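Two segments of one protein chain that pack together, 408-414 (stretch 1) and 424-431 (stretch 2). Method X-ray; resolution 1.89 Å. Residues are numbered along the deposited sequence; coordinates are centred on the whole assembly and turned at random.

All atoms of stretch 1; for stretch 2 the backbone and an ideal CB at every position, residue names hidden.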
# COMPACT_ATOMS: atom_id res chain seq x y z
N GLN A 408 -14.73 23.99 26.80
CA GLN A 408 -16.04 24.04 27.45
C GLN A 408 -16.63 22.66 27.75
O GLN A 408 -17.21 22.48 28.83
CB GLN A 408 -17.04 24.85 26.61
CG GLN A 408 -18.38 25.03 27.31
CD GLN A 408 -19.33 25.97 26.59
OE1 GLN A 408 -19.14 26.29 25.42
NE2 GLN A 408 -20.37 26.39 27.30
N PRO A 409 -16.54 21.67 26.84
CA PRO A 409 -17.09 20.34 27.18
C PRO A 409 -16.48 19.68 28.40
O PRO A 409 -17.20 19.06 29.18
CB PRO A 409 -16.81 19.52 25.91
CG PRO A 409 -16.76 20.51 24.84
CD PRO A 409 -16.12 21.72 25.43
N SER A 410 -15.16 19.76 28.59
CA SER A 410 -14.59 19.18 29.80
C SER A 410 -14.96 19.97 31.04
O SER A 410 -15.07 19.39 32.13
CB SER A 410 -13.07 19.06 29.70
OG SER A 410 -12.56 18.42 30.86
N ARG A 411 -15.15 21.29 30.91
CA ARG A 411 -15.56 22.08 32.07
C ARG A 411 -16.93 21.67 32.56
O ARG A 411 -17.17 21.57 33.77
CB ARG A 411 -15.54 23.57 31.73
CG ARG A 411 -14.16 24.18 31.71
CD ARG A 411 -14.21 25.70 31.77
NE ARG A 411 -15.08 26.29 30.76
CZ ARG A 411 -14.69 26.64 29.53
NH1 ARG A 411 -13.43 26.45 29.16
NH2 ARG A 411 -15.55 27.19 28.69
N ILE A 412 -17.86 21.43 31.62
CA ILE A 412 -19.16 20.89 31.98
C ILE A 412 -18.99 19.53 32.65
O ILE A 412 -19.64 19.24 33.67
CB ILE A 412 -20.06 20.81 30.73
CG1 ILE A 412 -20.44 22.22 30.27
CG2 ILE A 412 -21.29 19.97 30.99
CD1 ILE A 412 -20.88 22.30 28.82
N ALA A 413 -18.11 18.70 32.11
CA ALA A 413 -17.85 17.39 32.70
C ALA A 413 -17.34 17.52 34.13
O ALA A 413 -17.78 16.79 35.02
CB ALA A 413 -16.84 16.62 31.84
N ASP A 414 -16.41 18.45 34.37
CA ASP A 414 -15.89 18.61 35.72
C ASP A 414 -17.00 19.00 36.69
O ASP A 414 -17.09 18.45 37.80
CB ASP A 414 -14.77 19.65 35.75
CG ASP A 414 -13.52 19.17 35.04
OD1 ASP A 414 -13.56 18.07 34.46
OD2 ASP A 414 -12.49 19.89 35.08
N UNK A 424 -18.32 11.54 30.44
CA UNK A 424 -17.17 11.47 29.53
C UNK A 424 -17.26 12.45 28.37
O UNK A 424 -18.12 12.29 27.48
CB UNK A 424 -17.03 10.05 28.98
N UNK A 425 -16.39 13.47 28.31
CA UNK A 425 -16.32 14.30 27.10
C UNK A 425 -15.44 13.65 26.04
O UNK A 425 -14.33 13.20 26.33
CB UNK A 425 -15.79 15.69 27.44
N UNK A 426 -15.99 13.53 24.83
CA UNK A 426 -15.25 13.16 23.63
C UNK A 426 -15.56 14.22 22.59
O UNK A 426 -16.69 14.29 22.08
CB UNK A 426 -15.62 11.76 23.14
N UNK A 427 -14.56 15.03 22.25
CA UNK A 427 -14.80 16.13 21.32
C UNK A 427 -15.83 17.10 21.88
O UNK A 427 -15.69 17.64 22.98
CB UNK A 427 -15.26 15.59 19.96
N UNK A 428 -16.92 17.30 21.14
CA UNK A 428 -17.96 18.24 21.53
C UNK A 428 -19.16 17.55 22.16
O UNK A 428 -20.21 18.18 22.34
CB UNK A 428 -18.41 19.05 20.31
N UNK A 429 -19.02 16.28 22.54
CA UNK A 429 -20.13 15.46 22.97
C UNK A 429 -19.85 14.86 24.35
O UNK A 429 -18.74 14.37 24.60
CB UNK A 429 -20.40 14.36 21.95
N UNK A 430 -20.85 14.89 25.22
CA UNK A 430 -20.78 14.24 26.53
C UNK A 430 -21.38 12.85 26.39
O UNK A 430 -22.54 12.71 25.98
CB UNK A 430 -21.51 15.05 27.60
N UNK A 431 -20.60 11.82 26.73
CA UNK A 431 -21.05 10.44 26.65
C UNK A 431 -21.52 9.99 28.03
O UNK A 431 -20.81 10.17 29.03
CB UNK A 431 -19.94 9.53 26.13

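Stretch 1 is a helix, and stretch 2 is a tight hairpin whose first strand runs nearly antiparallel to it, at 175°, with a closest axis approach of 8.0 Å. The face that the helix offers is mostly apolar: Pro 409, the backbone near Ser 410, and Ala 413. No hydrogen bond crosses between the two stretches; the backbone N of Ala 413 is bonded to Pro 409 O within the helix.

Position 424 begins the first strand. Its CA-to-CB bond points away from the helix, and nothing of stretch 1 lies within 5.5 Å of the ideal CB. Many side chains would suit it, long polar ones included. The residue is Arg 424, with an extended side chain. Its backbone pairs with position 431 in both directions.

Position 425 points toward the helix. Its ideal CB is 4.0 Å from Pro 409 O, 4.3 Å from Ser 410 N and 4.6 Å from Ala 413 CB. The space is shallow and its lining largely apolar, so a small or compact apolar side chain fits: alanine, valine or proline. Phi of -83° is compatible with proline. The residue is Pro 425. Its ring rests on the helix, with CD 3.8 Å from Ala 413 CB and CG 4.1 Å from Ser 410 CA. Its CB lies 4.4 Å from Pro 409 CB, so the two prolines also touch.

Position 426 points away again, as strand alternation requires. Nothing of stretch 1 limits the choice, and a beta-branched residue would suit the extended backbone. It is Ile 426, which opens a type II' turn ending at position 429.

Position 427 has phi/psi of 61/-122°. The positive phi by itself favours glycine, and this is the second position of the type II' turn, where glycine is common. The residue is Gly 427. Its contact with the helix is made by the backbone: O lies 3.6 Å from Pro 409 CG.

Position 428 completes the bend. Its CB points away from the helix, and the ideal CB is 5.0 Å from Pro 409 CG. Small polar residues such as asparagine, serine or aspartate suit such a turn. It is Asn 428. Its CA is 4.2 Å from Pro 409 CG, while its OD1 accepts a hydrogen bond of 2.7 Å from NZ of the residue at 429.

Position 429 starts the return strand and points away. A polar or long side chain is easily accommodated on this side. Lys 429 supplies that NZ, and its backbone closes the turn with Ile 426.

Position 430 points toward the helix, but no atom of stretch 1 is within 5.5 Å of its ideal CB. A longer apolar side chain, such as leucine, isoleucine or methionine, could cross the gap. It is Ile 430. Its CD1 comes 3.5 Å from Pro 409 O and 4.5 Å from Ile 412 CG2.

Position 431 is out of reach, so stretch 1 sets no preference. Ile 431 has a residue type well suited to a strand.

Stretch 2 (424-431) RPIGNKII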
# COMPACT_ATOMS: atom_id res chain seq x y z
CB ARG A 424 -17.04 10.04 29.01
CG ARG A 424 -15.75 9.75 28.26
CD ARG A 424 -15.83 8.40 27.57
NE ARG A 424 -14.71 8.18 26.65
CZ ARG A 424 -14.62 7.15 25.82
NH1 ARG A 424 -15.58 6.23 25.77
NH2 ARG A 424 -13.57 7.04 25.01
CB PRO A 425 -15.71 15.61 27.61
CG PRO A 425 -14.89 15.22 28.78
CD PRO A 425 -15.59 14.02 29.41
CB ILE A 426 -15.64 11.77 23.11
CG1 ILE A 426 -15.51 10.72 24.20
CG2 ILE A 426 -14.76 11.40 21.94
CD1 ILE A 426 -16.02 9.38 23.76
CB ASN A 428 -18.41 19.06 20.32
CG ASN A 428 -19.26 18.25 19.36
OD1 ASN A 428 -18.80 17.27 18.78
ND2 ASN A 428 -20.50 18.66 19.18
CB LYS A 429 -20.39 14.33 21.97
CG LYS A 429 -20.38 14.79 20.51
CD LYS A 429 -20.59 13.63 19.55
CE LYS A 429 -20.51 14.11 18.11
NZ LYS A 429 -19.20 14.77 17.82
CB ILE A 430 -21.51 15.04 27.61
CG1 ILE A 430 -21.10 16.52 27.62
CG2 ILE A 430 -21.24 14.43 28.98
CD1 ILE A 430 -19.76 16.79 28.27
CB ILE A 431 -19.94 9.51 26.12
CG1 ILE A 431 -19.48 9.93 24.73
CG2 ILE A 431 -20.39 8.06 26.15
CD1 ILE A 431 -20.59 10.26 23.77
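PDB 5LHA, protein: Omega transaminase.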